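Local coordinates for acyl-CoA dehydrogenase FadE3 (PDB 4IV6), which belongs to the acyl-CoA dehydrogenase family of flavoproteins and binds dihydroflavine-adenine dinucleotide, each of its four chains having a beta domain between helical N- and C-terminal domains, at residues 82-87 with 204-209; 92-97 with 242-247; 142-147 with 221-226; 167-172 with 187-192; 251-256 with 360-365. All coordinates share one frame; numbering follows the deposited sequence. Where two conformers were deposited one is given.

Contact 1. Residues 82-87 with 204-209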
# COMPACT_ATOMS: atom_id res chain seq x y z
N TRP B 82 -13.80 15.14 -18.94
CA TRP B 82 -13.49 14.01 -19.81
C TRP B 82 -12.01 14.05 -20.14
O TRP B 82 -11.55 14.98 -20.79
CB TRP B 82 -14.32 14.06 -21.10
CG TRP B 82 -14.27 12.86 -21.98
CD1 TRP B 82 -13.73 11.63 -21.71
CD2 TRP B 82 -14.85 12.76 -23.29
NE1 TRP B 82 -13.95 10.78 -22.77
CE2 TRP B 82 -14.62 11.46 -23.76
CE3 TRP B 82 -15.55 13.66 -24.10
CZ2 TRP B 82 -15.05 11.02 -25.01
CZ3 TRP B 82 -15.98 13.22 -25.35
CH2 TRP B 82 -15.72 11.91 -25.78
N MET B 83 -11.27 13.04 -19.65
CA MET B 83 -9.82 12.99 -19.79
C MET B 83 -9.42 13.22 -21.25
O MET B 83 -8.45 13.93 -21.54
CB MET B 83 -9.28 11.63 -19.32
CG MET B 83 -7.76 11.52 -19.29
SD MET B 83 -7.16 9.87 -18.84
CE MET B 83 -7.50 8.96 -20.34
N SER B 84 -10.18 12.61 -22.15
CA SER B 84 -9.89 12.69 -23.59
C SER B 84 -9.80 14.14 -24.12
O SER B 84 -9.06 14.41 -25.07
CB SER B 84 -10.95 11.91 -24.38
OG SER B 84 -10.93 10.51 -24.07
N LEU B 85 -10.57 15.07 -23.56
CA LEU B 85 -10.53 16.45 -24.04
C LEU B 85 -9.22 17.14 -23.64
O LEU B 85 -8.68 17.97 -24.42
CB LEU B 85 -11.76 17.25 -23.55
CG LEU B 85 -13.11 16.68 -24.00
CD1 LEU B 85 -14.22 17.58 -23.45
CD2 LEU B 85 -13.26 16.58 -25.52
N ALA B 86 -8.67 16.80 -22.48
CA ALA B 86 -7.33 17.29 -22.13
C ALA B 86 -6.29 16.65 -23.04
O ALA B 86 -5.36 17.30 -23.52
CB ALA B 86 -7.04 17.00 -20.67
N GLY B 87 -6.48 15.37 -23.33
CA GLY B 87 -5.55 14.64 -24.23
C GLY B 87 -5.52 15.25 -25.61
O GLY B 87 -4.49 15.27 -26.29
N LEU B 204 -8.75 0.80 -23.85
CA LEU B 204 -9.56 0.62 -22.65
C LEU B 204 -10.35 1.88 -22.27
O LEU B 204 -11.51 1.80 -21.84
CB LEU B 204 -8.64 0.24 -21.49
CG LEU B 204 -9.22 0.24 -20.09
CD1 LEU B 204 -10.35 -0.76 -19.96
CD2 LEU B 204 -8.11 -0.06 -19.11
N GLY B 205 -9.69 3.03 -22.41
CA GLY B 205 -10.28 4.35 -22.12
C GLY B 205 -9.66 5.38 -23.07
O GLY B 205 -9.19 5.02 -24.15
N TYR B 206 -9.70 6.65 -22.68
CA TYR B 206 -9.19 7.72 -23.54
C TYR B 206 -9.95 7.68 -24.86
O TYR B 206 -9.37 7.86 -25.91
CB TYR B 206 -7.68 7.50 -23.79
CG TYR B 206 -6.88 8.71 -24.29
CD1 TYR B 206 -7.48 9.95 -24.56
CD2 TYR B 206 -5.53 8.60 -24.50
CE1 TYR B 206 -6.72 11.03 -25.05
CE2 TYR B 206 -4.77 9.66 -24.96
CZ TYR B 206 -5.35 10.86 -25.22
OH TYR B 206 -4.56 11.91 -25.67
N LYS B 207 -11.25 7.43 -24.79
CA LYS B 207 -12.04 7.24 -26.01
C LYS B 207 -12.40 8.58 -26.68
O LYS B 207 -12.20 9.64 -26.11
CB LYS B 207 -13.26 6.36 -25.69
CG LYS B 207 -12.81 4.89 -25.57
CD LYS B 207 -13.86 3.90 -25.14
CE LYS B 207 -14.75 3.51 -26.29
NZ LYS B 207 -16.01 2.87 -25.81
N GLY B 208 -12.90 8.53 -27.90
CA GLY B 208 -13.19 9.77 -28.65
C GLY B 208 -12.00 10.31 -29.42
O GLY B 208 -12.11 10.59 -30.62
N VAL B 209 -10.87 10.46 -28.72
CA VAL B 209 -9.55 10.77 -29.32
C VAL B 209 -8.88 9.54 -29.93
O VAL B 209 -8.74 8.52 -29.26
CB VAL B 209 -8.59 11.36 -28.26
CG1 VAL B 209 -7.13 11.38 -28.73
CG2 VAL B 209 -9.05 12.76 -27.90
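The first turn of helix 83-102, in the N-terminal domain, meets the loop between strands 195-200 and 211-216 of the middle domain through the ring of Tyr206. With CG anti to the backbone N (chi1 -162°), this side chain runs from the loop along the start of the helix. Its CB lies 3.8 Å from Met83 CE, and the Met83 chain, bent at chi3, crosses the tyrosine at about a right angle. Farther out, Tyr206 CD1 passes 3.5 Å from Ser84 OG, which sits at the ring edge near its plane. CE1 then runs past CA of Ser84 and of Gly87, and the tip, Tyr206 OH, comes to 3.2 Å from Gly87 CA, where the absence of a side chain lets it in. Lys203 makes a cation-pi contact with the same ring, which also touches the bound dihydroflavine-adenine dinucleotide.

One short hydrogen bond accompanies this packing: Ser84 OG donates to Lys207 O at 2.6 Å, in the carbonyl plane and on a lone pair. Trp82 CZ2 lies 3.4 Å from that Lys207 O. The buried serine hydroxyl thus gives its hydrogen to the Lys207 carbonyl, tying the loop that carries a flavin-pocket tyrosine to the helix.

Contact 2. Residues 92-97 with 242-247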
# COMPACT_ATOMS: atom_id res chain seq x y z
N HIS B 92 -0.27 18.99 -28.58
CA HIS B 92 -0.31 20.26 -29.30
C HIS B 92 0.39 21.34 -28.50
O HIS B 92 1.18 22.11 -29.04
CB HIS B 92 -1.77 20.64 -29.56
CG HIS B 92 -1.96 21.95 -30.24
ND1 HIS B 92 -2.11 22.07 -31.61
CD2 HIS B 92 -2.12 23.19 -29.73
CE1 HIS B 92 -2.30 23.34 -31.92
NE2 HIS B 92 -2.33 24.04 -30.79
N THR B 93 0.13 21.39 -27.21
CA THR B 93 0.84 22.33 -26.33
C THR B 93 2.36 22.09 -26.30
O THR B 93 3.17 23.03 -26.37
CB THR B 93 0.29 22.27 -24.90
OG1 THR B 93 -1.16 22.32 -24.92
CG2 THR B 93 0.82 23.41 -24.09
N VAL B 94 2.75 20.84 -26.20
CA VAL B 94 4.16 20.51 -26.17
C VAL B 94 4.82 20.97 -27.47
O VAL B 94 5.88 21.57 -27.43
CB VAL B 94 4.38 19.01 -25.90
CG1 VAL B 94 5.84 18.65 -26.01
CG2 VAL B 94 3.86 18.64 -24.51
N VAL B 95 4.18 20.72 -28.62
CA VAL B 95 4.75 21.16 -29.90
C VAL B 95 4.83 22.68 -29.96
O VAL B 95 5.83 23.23 -30.45
CB VAL B 95 3.98 20.64 -31.14
CG1 VAL B 95 4.56 21.21 -32.42
CG2 VAL B 95 4.00 19.13 -31.18
N SER B 96 3.78 23.36 -29.47
CA SER B 96 3.79 24.81 -29.39
C SER B 96 5.04 25.27 -28.65
O SER B 96 5.75 26.16 -29.11
CB SER B 96 2.52 25.37 -28.70
OG SER B 96 1.32 25.06 -29.39
N LYS B 97 5.33 24.66 -27.52
CA LYS B 97 6.50 25.04 -26.74
C LYS B 97 7.82 24.75 -27.45
O LYS B 97 8.75 25.56 -27.41
CB LYS B 97 6.46 24.33 -25.39
CG LYS B 97 7.58 24.71 -24.42
CD LYS B 97 7.36 26.07 -23.80
CE LYS B 97 8.40 26.34 -22.72
NZ LYS B 97 8.27 27.73 -22.20
N LEU B 242 9.23 17.81 -22.29
CA LEU B 242 8.66 16.96 -21.22
C LEU B 242 8.36 17.69 -19.90
O LEU B 242 7.58 17.22 -19.10
CB LEU B 242 9.58 15.78 -20.91
CG LEU B 242 9.73 14.70 -21.99
CD1 LEU B 242 10.87 13.76 -21.64
CD2 LEU B 242 8.43 13.94 -22.15
N GLU B 243 8.97 18.83 -19.67
CA GLU B 243 8.56 19.66 -18.53
C GLU B 243 7.07 20.02 -18.66
O GLU B 243 6.28 19.77 -17.75
CB GLU B 243 9.42 20.92 -18.48
CG GLU B 243 10.88 20.64 -18.13
CD GLU B 243 11.76 21.88 -18.11
OE1 GLU B 243 11.27 23.00 -18.37
OE2 GLU B 243 12.97 21.73 -17.81
N VAL B 244 6.69 20.56 -19.82
CA VAL B 244 5.28 20.87 -20.12
C VAL B 244 4.45 19.59 -20.15
O VAL B 244 3.35 19.52 -19.56
CB VAL B 244 5.13 21.60 -21.48
CG1 VAL B 244 3.68 21.83 -21.80
CG2 VAL B 244 5.87 22.93 -21.46
N GLY B 245 4.97 18.56 -20.82
CA GLY B 245 4.22 17.33 -20.99
C GLY B 245 3.90 16.63 -19.66
O GLY B 245 2.78 16.21 -19.43
N ARG B 246 4.88 16.52 -18.79
CA ARG B 246 4.66 15.90 -17.51
C ARG B 246 3.67 16.71 -16.65
O ARG B 246 2.82 16.14 -15.97
CB ARG B 246 5.99 15.70 -16.79
CG ARG B 246 6.81 14.58 -17.40
CD ARG B 246 8.25 14.62 -16.93
NE ARG B 246 8.97 13.43 -17.38
CZ ARG B 246 10.29 13.34 -17.55
NH1 ARG B 246 11.07 14.35 -17.33
NH2 ARG B 246 10.81 12.22 -17.97
N LEU B 247 3.78 18.04 -16.67
CA LEU B 247 2.83 18.89 -15.92
C LEU B 247 1.41 18.74 -16.43
O LEU B 247 0.46 18.65 -15.64
CB LEU B 247 3.26 20.35 -15.90
CG LEU B 247 4.48 20.67 -15.04
CD1 LEU B 247 4.96 22.10 -15.29
CD2 LEU B 247 4.21 20.44 -13.56
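Two helices from the N-terminal and C-terminal helical domains of the acyl-CoA dehydrogenase fold, 83-102 and 234-270, pack here nearly antiparallel, their segment axes 9.0 Å apart at an angle of 158°. No hydrogen bond crosses between 92-97 and 242-247, and the joint is made by aliphatic groups.

Along the second segment, Val244 comes first and carries the contact, its CB directed at the facing helix and its two methyls parted between different partners. CG1, anti to the backbone N (chi1 177°), reaches Thr93 CG2 at 4.0 Å and lies 4.2 Å from Val94 CG2; Thr93 meets the valine through this methyl, while its OG1 is hydrogen-bonded to Met89 O and Tyr71 OH. The other valine methyl, Val244 CG2, meets the aliphatic part of Lys97, whose chain bends at chi2 (76°) and crosses the valine obliquely; the approach to Lys97 CG is 3.9 Å. Phe309 of helix 282-310 touches both Lys97 and Val244, closing in on this side.

Next in sequence is Gly245, nearest to Val94 in the backbone: Val94 CG2 rests 3.8 Å from Gly245 CA.

Contact 3. Residues 142-147 with 221-226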
# COMPACT_ATOMS: atom_id res chain seq x y z
N ALA B 142 15.58 9.49 -41.11
CA ALA B 142 15.38 10.56 -42.06
C ALA B 142 16.72 10.86 -42.70
O ALA B 142 17.65 11.33 -42.04
CB ALA B 142 14.83 11.77 -41.35
N ARG B 143 16.83 10.55 -43.98
CA ARG B 143 18.10 10.64 -44.68
C ARG B 143 18.07 11.78 -45.69
O ARG B 143 17.13 11.92 -46.47
CB ARG B 143 18.40 9.29 -45.32
CG ARG B 143 19.02 9.32 -46.69
CD ARG B 143 19.19 7.89 -47.18
NE ARG B 143 20.57 7.43 -47.09
CZ ARG B 143 21.28 7.07 -48.14
NH1 ARG B 143 22.54 6.66 -47.99
NH2 ARG B 143 20.72 7.12 -49.34
N ARG B 144 19.10 12.62 -45.64
CA ARG B 144 19.17 13.76 -46.52
C ARG B 144 19.35 13.31 -47.96
O ARG B 144 20.12 12.40 -48.25
CB ARG B 144 20.29 14.70 -46.10
CG ARG B 144 20.03 16.13 -46.51
CD ARG B 144 21.30 16.90 -46.69
NE ARG B 144 21.06 18.34 -46.65
CZ ARG B 144 20.88 19.03 -45.53
NH1 ARG B 144 20.67 20.33 -45.60
NH2 ARG B 144 20.88 18.42 -44.33
N ASP B 145 18.58 13.91 -48.87
CA ASP B 145 18.74 13.71 -50.30
C ASP B 145 18.42 15.06 -50.93
O ASP B 145 17.26 15.45 -51.05
CB ASP B 145 17.79 12.62 -50.81
CG ASP B 145 17.78 12.51 -52.32
OD1 ASP B 145 18.79 12.83 -52.94
OD2 ASP B 145 16.77 12.11 -52.91
N GLY B 146 19.48 15.78 -51.31
CA GLY B 146 19.33 17.12 -51.86
C GLY B 146 18.81 18.03 -50.77
O GLY B 146 19.37 18.09 -49.68
N ASP B 147 17.71 18.72 -51.03
CA ASP B 147 17.12 19.58 -50.03
C ASP B 147 15.90 18.98 -49.38
O ASP B 147 15.09 19.72 -48.83
CB ASP B 147 16.77 20.93 -50.62
CG ASP B 147 17.99 21.65 -51.18
OD1 ASP B 147 19.05 21.67 -50.50
OD2 ASP B 147 17.87 22.17 -52.29
N VAL B 221 10.21 15.28 -47.09
CA VAL B 221 9.92 16.60 -46.53
C VAL B 221 11.14 17.47 -46.78
O VAL B 221 12.24 16.98 -46.90
CB VAL B 221 9.62 16.54 -45.02
CG1 VAL B 221 8.43 15.64 -44.77
CG2 VAL B 221 10.83 16.08 -44.22
N PRO B 222 10.95 18.78 -46.89
CA PRO B 222 12.11 19.61 -47.09
C PRO B 222 12.99 19.66 -45.85
O PRO B 222 12.50 19.46 -44.72
CB PRO B 222 11.52 20.99 -47.43
CG PRO B 222 10.10 20.96 -47.01
CD PRO B 222 9.68 19.53 -46.89
N VAL B 223 14.29 19.91 -46.05
CA VAL B 223 15.24 19.95 -44.91
C VAL B 223 14.91 21.05 -43.91
O VAL B 223 15.26 20.93 -42.74
CB VAL B 223 16.73 20.02 -45.32
CG1 VAL B 223 17.12 18.73 -46.03
CG2 VAL B 223 17.05 21.24 -46.18
N SER B 224 14.17 22.07 -44.37
CA SER B 224 13.68 23.13 -43.47
C SER B 224 12.69 22.62 -42.41
O SER B 224 12.36 23.33 -41.47
CB SER B 224 13.06 24.26 -44.30
OG SER B 224 11.85 23.82 -44.92
N SER B 225 12.24 21.37 -42.54
CA SER B 225 11.37 20.77 -41.52
C SER B 225 12.09 20.50 -40.21
O SER B 225 11.45 20.26 -39.19
CB SER B 225 10.77 19.45 -42.02
OG SER B 225 11.79 18.51 -42.26
N LEU B 226 13.43 20.51 -40.23
CA LEU B 226 14.23 20.27 -39.04
C LEU B 226 13.87 21.27 -37.98
O LEU B 226 13.77 22.46 -38.25
CB LEU B 226 15.73 20.38 -39.35
CG LEU B 226 16.66 20.22 -38.14
CD1 LEU B 226 16.56 18.85 -37.47
CD2 LEU B 226 18.09 20.53 -38.53
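Beyond the end of strand 141-145 the backbone turns through Gly146, at positive phi (67°), to Asp147, whose carbonyl meets the 3-10 turn 223-225 that follows strand 219-222, the closest CA atoms being 5.5 Å apart at Asp147 and Val223. A single hydrogen bond joins the two segments: Val223 N donates to Asp147 O at 2.9 Å, with a fairly straight N-H...O angle of 159°, but from well above the carbonyl plane. Pro222 CA adds a CA-H...O contact to Asp147 O at 3.5 Å.

Of the side chains, Val223 meets Arg144. The arginine, CG anti to its backbone N (chi1 -154°), stretches out from CG to NE and crosses the valine at about a right angle. Val223 CG1 stands over the centre of one guanidinium face, 3.8 Å from Arg144 CZ, while Val223 CG2 lies 3.8 Å from Arg144 NH1. The same CG1 also touches the Asp147 carbonyl group. Within the turn, Ser225 OG and Ser225 N both donate to Pro222 O.

The contact lies at the surface of the middle domain's beta structure. Its backbone bond joins the turn after strand 141-145 to the 3-10 turn after strand 219-222. A methyl over the guanidinium face does not compete for its in-plane N-H groups, which is consistent with the long, weak ion pair of Arg144 NH2 with Glu231.

Contact 4. Residues 167-172 with 187-192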
# COMPACT_ATOMS: atom_id res chain seq x y z
N VAL B 167 3.10 17.05 -37.36
CA VAL B 167 3.57 16.03 -36.42
C VAL B 167 5.05 16.30 -36.14
O VAL B 167 5.86 16.44 -37.06
CB VAL B 167 3.33 14.62 -37.01
CG1 VAL B 167 3.92 13.54 -36.11
CG2 VAL B 167 1.84 14.37 -37.22
N ALA B 168 5.38 16.47 -34.87
CA ALA B 168 6.76 16.59 -34.44
C ALA B 168 7.33 15.17 -34.30
O ALA B 168 7.06 14.46 -33.34
CB ALA B 168 6.86 17.35 -33.13
N LEU B 169 8.13 14.79 -35.29
CA LEU B 169 8.58 13.41 -35.44
C LEU B 169 10.01 13.26 -34.95
O LEU B 169 10.91 13.86 -35.53
CB LEU B 169 8.55 13.01 -36.91
CG LEU B 169 8.90 11.57 -37.24
CD1 LEU B 169 7.81 10.60 -36.75
CD2 LEU B 169 9.08 11.41 -38.73
N MET B 170 10.22 12.45 -33.92
CA MET B 170 11.58 12.16 -33.46
C MET B 170 12.08 11.00 -34.29
O MET B 170 11.41 9.96 -34.39
CB MET B 170 11.61 11.83 -31.98
CG MET B 170 13.03 11.65 -31.42
SD MET B 170 13.06 11.26 -29.65
CE MET B 170 12.81 12.85 -28.95
N CYS B 171 13.23 11.20 -34.92
CA CYS B 171 13.77 10.24 -35.88
C CYS B 171 15.28 10.33 -35.97
O CYS B 171 15.87 11.28 -35.46
CB CYS B 171 13.13 10.46 -37.25
SG CYS B 171 13.29 12.13 -37.89
N LYS B 172 15.91 9.32 -36.55
CA LYS B 172 17.36 9.29 -36.69
C LYS B 172 17.80 9.95 -37.98
O LYS B 172 17.62 9.38 -39.07
CB LYS B 172 17.89 7.84 -36.61
CG LYS B 172 17.81 7.24 -35.20
CD LYS B 172 18.31 5.80 -35.15
CE LYS B 172 18.38 5.31 -33.72
NZ LYS B 172 18.52 3.84 -33.60
N LEU B 187 11.78 16.48 -36.54
CA LEU B 187 11.35 17.11 -37.77
C LEU B 187 9.88 17.44 -37.65
O LEU B 187 9.10 16.65 -37.08
CB LEU B 187 11.57 16.19 -38.98
CG LEU B 187 12.96 15.60 -39.30
CD1 LEU B 187 12.94 14.91 -40.66
CD2 LEU B 187 14.06 16.62 -39.27
N LEU B 188 9.49 18.60 -38.17
CA LEU B 188 8.10 19.02 -38.20
C LEU B 188 7.54 18.55 -39.54
O LEU B 188 7.79 19.13 -40.54
CB LEU B 188 8.00 20.55 -38.09
CG LEU B 188 8.76 21.14 -36.89
CD1 LEU B 188 8.75 22.64 -36.94
CD2 LEU B 188 8.12 20.64 -35.62
N VAL B 189 6.76 17.48 -39.51
CA VAL B 189 6.30 16.78 -40.70
C VAL B 189 4.82 17.05 -40.95
O VAL B 189 3.97 16.79 -40.10
CB VAL B 189 6.48 15.27 -40.48
CG1 VAL B 189 6.02 14.47 -41.69
CG2 VAL B 189 7.95 15.01 -40.18
N GLU B 190 4.52 17.56 -42.14
CA GLU B 190 3.16 17.68 -42.60
C GLU B 190 2.68 16.36 -43.26
O GLU B 190 3.46 15.43 -43.47
CB GLU B 190 3.03 18.85 -43.60
CG GLU B 190 3.54 20.15 -43.02
CD GLU B 190 3.36 21.34 -43.96
OE1 GLU B 190 2.93 21.17 -45.12
OE2 GLU B 190 3.65 22.45 -43.54
N LYS B 191 1.40 16.30 -43.57
CA LYS B 191 0.79 15.12 -44.19
C LYS B 191 1.18 14.98 -45.68
O LYS B 191 0.39 15.24 -46.58
CB LYS B 191 -0.73 15.17 -44.01
CG LYS B 191 -1.21 15.08 -42.56
CD LYS B 191 -0.99 13.70 -41.97
CE LYS B 191 -1.18 13.64 -40.46
NZ LYS B 191 -2.60 13.80 -40.07
N VAL B 192 2.42 14.56 -45.93
CA VAL B 192 2.98 14.43 -47.25
C VAL B 192 2.76 13.02 -47.83
O VAL B 192 2.45 12.08 -47.09
CB VAL B 192 4.49 14.75 -47.22
CG1 VAL B 192 4.70 16.15 -46.69
CG2 VAL B 192 5.24 13.74 -46.36
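Four main-chain hydrogen bonds join strands 166-172 and 184-190 as an antiparallel beta hairpin in the middle domain. Val167 pairs with Val189 and Leu169 with Leu187 as hydrogen-bonded pairs, with the non-hydrogen-bonded pair Ala168 and Leu188 between them. The straightest bond, Leu169 N to Leu187 O, is 2.8 Å long with an N-H...O angle of 176° and runs nearly along the C=O axis. Its partner, Leu187 N to Leu169 O at 2.9 Å, instead approaches from above the carbonyl plane. A CA-H...O contact from Ala168 CA to Leu187 O, 3.5 Å, supplements this ladder.

Apolar packing differs between the two faces. On the one bearing Val167, Leu169, Leu187 and Val189, Val189 crosses Leu169 obliquely, its CG2 3.9 Å from Leu169 CB. Farther along, Cys171 SG, set between its backbone N and carbonyl carbon (chi1 55°), rests 3.8 Å from Leu187 CG. On the other face, Ala168 CB meets the branch tip Leu188 CD2 at 4.3 Å.

Strand 122-125 adds backbone bonds to Ala168 and Met170 on the edge of strand 166-172 opposite the hairpin partner, leaving 166-172 in the middle of a mixed sheet. Ile151 of strand 148-159 packs on Leu169 and Val189, while Tyr149 of that strand touches Leu187.

Contact 5. Residues 251-256 with 360-365. With FDA (dihydroflavine-adenine dinucleotide), chain D.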
# COMPACT_ATOMS: atom_id res chain seq x y z
N ALA B 251 -1.83 17.17 -14.42
CA ALA B 251 -3.12 17.87 -14.38
C ALA B 251 -4.27 17.01 -14.88
O ALA B 251 -5.37 17.09 -14.34
CB ALA B 251 -3.05 19.15 -15.20
N ARG B 252 -4.05 16.21 -15.93
CA ARG B 252 -5.07 15.27 -16.33
C ARG B 252 -5.47 14.34 -15.21
O ARG B 252 -6.65 14.02 -15.05
CB ARG B 252 -4.61 14.36 -17.46
CG ARG B 252 -4.93 14.85 -18.80
CD ARG B 252 -4.66 13.78 -19.83
NE ARG B 252 -3.60 14.24 -20.68
CZ ARG B 252 -2.97 13.49 -21.56
NH1 ARG B 252 -2.05 14.05 -22.28
NH2 ARG B 252 -3.27 12.21 -21.72
N ALA B 253 -4.46 13.88 -14.48
CA ALA B 253 -4.65 12.93 -13.42
C ALA B 253 -5.34 13.59 -12.22
O ALA B 253 -6.25 13.02 -11.64
CB ALA B 253 -3.31 12.29 -13.05
N THR B 254 -4.97 14.82 -11.86
CA THR B 254 -5.70 15.46 -10.78
C THR B 254 -7.14 15.79 -11.18
O THR B 254 -8.01 15.80 -10.34
CB THR B 254 -5.03 16.71 -10.21
OG1 THR B 254 -4.82 17.68 -11.25
CG2 THR B 254 -3.74 16.33 -9.52
N GLY B 255 -7.38 15.99 -12.47
CA GLY B 255 -8.72 16.29 -12.97
C GLY B 255 -9.60 15.07 -12.89
O GLY B 255 -10.73 15.14 -12.38
N VAL B 256 -9.07 13.93 -13.35
CA VAL B 256 -9.79 12.66 -13.25
C VAL B 256 -10.05 12.30 -11.76
O VAL B 256 -11.16 11.93 -11.39
CB VAL B 256 -9.08 11.52 -13.99
CG1 VAL B 256 -9.74 10.18 -13.69
CG2 VAL B 256 -9.12 11.76 -15.49
N PRO B 360 -5.47 4.53 -15.75
CA PRO B 360 -4.25 3.85 -16.14
C PRO B 360 -3.51 4.47 -17.33
O PRO B 360 -2.28 4.30 -17.44
CB PRO B 360 -4.71 2.42 -16.46
CG PRO B 360 -6.02 2.27 -15.81
CD PRO B 360 -6.63 3.62 -15.81
N LEU B 361 -4.22 5.24 -18.16
CA LEU B 361 -3.57 5.90 -19.30
C LEU B 361 -2.40 6.76 -18.85
O LEU B 361 -1.33 6.69 -19.47
CB LEU B 361 -4.57 6.76 -20.07
CG LEU B 361 -4.11 7.44 -21.38
CD1 LEU B 361 -3.55 8.83 -21.14
CD2 LEU B 361 -3.11 6.62 -22.19
N MET B 362 -2.57 7.55 -17.79
CA MET B 362 -1.53 8.46 -17.32
C MET B 362 -0.37 7.73 -16.65
O MET B 362 0.69 8.30 -16.45
CB MET B 362 -2.12 9.50 -16.35
CG MET B 362 -2.97 10.56 -17.05
SD MET B 362 -4.60 10.00 -17.55
CE MET B 362 -5.51 10.27 -16.00
N ILE B 363 -0.59 6.48 -16.30
CA ILE B 363 0.44 5.63 -15.69
C ILE B 363 1.32 4.92 -16.74
O ILE B 363 2.55 4.93 -16.60
CB ILE B 363 -0.25 4.59 -14.78
CG1 ILE B 363 -0.69 5.27 -13.49
CG2 ILE B 363 0.66 3.43 -14.45
CD1 ILE B 363 -1.51 4.37 -12.58
N VAL B 364 0.71 4.30 -17.75
CA VAL B 364 1.42 3.43 -18.71
C VAL B 364 1.61 4.02 -20.08
O VAL B 364 2.43 3.51 -20.87
CB VAL B 364 0.74 2.05 -18.94
CG1 VAL B 364 0.54 1.33 -17.64
CG2 VAL B 364 -0.59 2.17 -19.70
N GLY B 365 0.85 5.05 -20.39
CA GLY B 365 0.72 5.55 -21.76
C GLY B 365 1.12 7.00 -21.96
O GLY B 365 0.82 7.61 -23.00
PA FDA D . 7.98 -0.61 -22.99
O1A FDA D . 9.08 0.41 -23.12
O2A FDA D . 7.93 -1.80 -23.92
O5B FDA D . 7.97 -1.13 -21.48
C5B FDA D . 7.19 -2.25 -21.03
C4B FDA D . 7.35 -2.40 -19.51
O4B FDA D . 8.74 -2.48 -19.13
C3B FDA D . 6.81 -1.21 -18.75
O3B FDA D . 6.38 -1.63 -17.44
C2B FDA D . 8.03 -0.31 -18.68
O2B FDA D . 7.99 0.66 -17.63
C1B FDA D . 9.10 -1.33 -18.38
N9A FDA D . 10.47 -0.88 -18.74
C8A FDA D . 10.94 -0.73 -20.00
N7A FDA D . 12.24 -0.36 -19.97
C5A FDA D . 12.59 -0.26 -18.66
C6A FDA D . 13.78 0.10 -17.92
N6A FDA D . 14.89 0.43 -18.58
N1A FDA D . 13.77 0.09 -16.57
C2A FDA D . 12.66 -0.27 -15.90
N3A FDA D . 11.50 -0.61 -16.52
C4A FDA D . 11.43 -0.63 -17.86
N1 FDA D . 3.54 8.11 -27.62
C2 FDA D . 3.81 9.12 -28.44
O2 FDA D . 4.95 9.21 -28.93
N3 FDA D . 2.88 10.04 -28.76
C4 FDA D . 1.63 10.02 -28.31
O4 FDA D . 0.79 10.90 -28.67
C4X FDA D . 1.26 8.95 -27.37
N5 FDA D . 0.02 8.80 -26.86
C5X FDA D . -0.37 7.60 -26.37
C6 FDA D . -1.72 7.27 -26.23
C7 FDA D . -2.12 6.05 -25.69
C7M FDA D . -3.58 5.69 -25.58
C8 FDA D . -1.14 5.12 -25.26
C8M FDA D . -1.47 3.78 -24.65
C9 FDA D . 0.20 5.45 -25.41
C9A FDA D . 0.60 6.67 -25.98
N10 FDA D . 1.97 6.94 -26.14
C10 FDA D . 2.31 7.95 -27.06
C1' FDA D . 2.89 5.80 -26.06
C2' FDA D . 3.46 5.77 -24.66
O2' FDA D . 4.30 6.90 -24.42
C3' FDA D . 4.22 4.46 -24.47
O3' FDA D . 3.26 3.42 -24.29
C4' FDA D . 5.16 4.47 -23.29
O4' FDA D . 6.33 5.17 -23.73
C5' FDA D . 5.59 3.05 -22.88
O5' FDA D . 6.04 2.38 -24.04
P FDA D . 5.92 0.82 -24.31
O1P FDA D . 6.75 0.62 -25.56
O2P FDA D . 4.48 0.44 -24.33
O3P FDA D . 6.59 0.19 -22.99
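Nearest the bound dihydroflavine-adenine dinucleotide, the end of helix 352-364 lies against the flavin: Gly365 O is 3.1 Å from FDA C9A, and Leu361 CD2 is 3.5 Å from the methyl FDA C7M. Leu361, CG anti to its backbone N (chi1 -175°), divides its branches, for CD1 faces Arg252 of helix 234-270 and approaches the edge of the guanidinium, 3.4 Å from Arg252 NH2.

Behind this first shell the two helices run nearly antiparallel, with segment axes 10.0 Å apart. Met362 fills the interval. Its chain, bent at chi2 (76°) and chi3 (85°), folds CE against the facing helix, 3.8 Å from Ala253 CA and 3.9 Å from Val256 CG2, while Met362 CG lies 4.2 Å from Arg252 CB.

A further layer positions the arginine: Arg252 NH2 forms a salt bridge with Glu366 and Arg252 NH1 a hydrogen bond with Gln248, so both terminal nitrogens of the guanidinium are bonded. Tyr346 of the second subunit packs on Leu361.

Across the segments there is packing without a hydrogen bond, aliphatic except for Met362 sulfur and the guanidinium edge at Leu361. The buried guanidinium has its charge met by Glu366, the residue after the flavin-contacting Gly365.

Overall arrangement
Contacts 1, 2 and 5 lie in the core, within about 10 Å of the chain's centre, whereas contact 3 is at the surface, about 29 Å out; contact 4 is buried but midway. Helix 83-102 serves contacts 1 and 2, and helix 234-270 serves contacts 2 and 5. Contacts 1 and 5 touch, Tyr206 CD2 lying 3.6 Å from Leu361 CG, and both meet the flavin and the second subunit. Contacts 3 and 4 meet through a probable hydrogen bond, Ser225 O to Leu188 N. Main-chain bonding dominates contact 4, aliphatic packing contacts 2 and 5; contact 1 adds one buried serine-to-carbonyl bond to ring packing, and contact 3 a main-chain bond and a methyl over a guanidinium.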